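Local coordinates for protein superoxide dismutase [Mn], mitochondrial (Saccharomyces cerevisiae S288C, PDB 4F6E) that disproportionates superoxide radicals to hydrogen peroxide and dioxygen in mitochondria, using one manganese ion per subunit, at residues A[83-86]-A[87-90]. The protein carries 2 engineered substitutions. Residues are numbered along the deposited sequence; the frame is centred on the assembly and turned at random.
Sequences LFWE and NLAP
Leu-88, just past the end of helix 74-86, lays its CD1 methyl on one face of the Phe-84 ring, a CH-pi contact 3.8 Å from CD1 to the Phe-84 centroid and only 14° off the ring normal. Phe-84 reaches it because its CG stands anti to the backbone N (chi1 -170°). The same methyl lies more loosely against the Trp-85 indole, with Leu-88 CD1 4.4 Å from CE3 of Trp-85. In the backbone, the helix runs out: Asn-87 N donates to Leu-83 O at 3.0 Å and more weakly to Phe-84 O, while Leu-88 N makes a long, weak bond to Trp-85 O at 3.3 Å. Asn-87 OD1 sits 3.1 Å from Leu-83 O, two acceptors side by side; Arg-201 NH2 donates to Leu-83 O and its NH1 to Asn-87 OD1, and Ala-166 N also donates to OD1. With an alanine in place of Asn-87 the amide is gone, and Ala-166 N is likely to lose this acceptor and Arg-201 one of its two holds on the helix end. Glu-86 marks the looser, partly exposed side: its chain is kinked at chi2, and OE2 is hydrogen-bonded to NZ of the dimethylated lysine at position 8. Phe-84 packs on the manganese ligand Asp-168, and Trp-85 meets the ligand His-26 edge-to-face, so this helix end, its polar side held by Asn-87, forms part of the second shell around manganese.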
# COMPACT_ATOMS: atom_id res chain seq x y z
N LEU A 83 1.73 5.11 -23.38
CA LEU A 83 1.90 6.55 -23.17
C LEU A 83 3.36 6.95 -23.37
O LEU A 83 3.65 7.97 -24.00
CB LEU A 83 1.43 6.96 -21.77
CG LEU A 83 -0.07 6.82 -21.51
CD1 LEU A 83 -0.41 6.96 -20.04
CD2 LEU A 83 -0.85 7.85 -22.32
N PHE A 84 4.26 6.15 -22.80
CA PHE A 84 5.69 6.42 -22.82
C PHE A 84 6.19 6.53 -24.24
O PHE A 84 6.81 7.54 -24.60
CB PHE A 84 6.41 5.28 -22.07
CG PHE A 84 7.87 5.52 -21.80
CD1 PHE A 84 8.30 6.67 -21.15
CD2 PHE A 84 8.82 4.56 -22.16
CE1 PHE A 84 9.65 6.88 -20.89
CE2 PHE A 84 10.16 4.76 -21.89
CZ PHE A 84 10.58 5.91 -21.25
N TRP A 85 5.92 5.54 -25.08
CA TRP A 85 6.45 5.61 -26.44
C TRP A 85 5.92 6.83 -27.19
O TRP A 85 6.64 7.43 -27.97
CB TRP A 85 6.14 4.36 -27.28
CG TRP A 85 6.40 3.04 -26.62
CD1 TRP A 85 5.52 1.99 -26.56
CD2 TRP A 85 7.59 2.60 -25.94
NE1 TRP A 85 6.09 0.94 -25.89
CE2 TRP A 85 7.35 1.29 -25.49
CE3 TRP A 85 8.82 3.20 -25.65
CZ2 TRP A 85 8.29 0.56 -24.77
CZ3 TRP A 85 9.77 2.47 -24.94
CH2 TRP A 85 9.49 1.16 -24.52
N GLU A 86 4.66 7.19 -26.93
CA GLU A 86 4.06 8.31 -27.64
C GLU A 86 4.59 9.66 -27.18
O GLU A 86 4.52 10.64 -27.94
CB GLU A 86 2.53 8.27 -27.55
CG GLU A 86 1.90 7.20 -28.44
CD GLU A 86 1.97 7.54 -29.93
OE1 GLU A 86 1.63 8.68 -30.31
OE2 GLU A 86 2.34 6.65 -30.72
N ASN A 87 5.13 9.74 -25.96
CA ASN A 87 5.76 10.99 -25.54
C ASN A 87 7.29 11.01 -25.62
O ASN A 87 7.93 11.83 -24.96
CB ASN A 87 5.20 11.60 -24.21
CG ASN A 87 5.44 10.74 -22.95
OD1 ASN A 87 4.48 10.40 -22.24
ND2 ASN A 87 6.71 10.46 -22.63
N LEU A 88 7.84 10.13 -26.46
CA LEU A 88 9.25 10.16 -26.85
C LEU A 88 9.36 10.39 -28.36
O LEU A 88 8.50 9.94 -29.12
CB LEU A 88 9.94 8.84 -26.50
CG LEU A 88 9.95 8.50 -25.01
CD1 LEU A 88 10.53 7.10 -24.76
CD2 LEU A 88 10.72 9.55 -24.22
N ALA A 89 10.40 11.08 -28.80
CA ALA A 89 10.61 11.28 -30.22
C ALA A 89 12.05 11.68 -30.45
O ALA A 89 12.65 12.33 -29.59
CB ALA A 89 9.69 12.37 -30.75
N PRO A 90 12.62 11.28 -31.59
CA PRO A 90 13.96 11.79 -31.89
C PRO A 90 13.93 13.29 -32.16
O PRO A 90 12.86 13.85 -32.44
CB PRO A 90 14.37 11.01 -33.14
CG PRO A 90 13.10 10.55 -33.75
CD PRO A 90 12.12 10.35 -32.62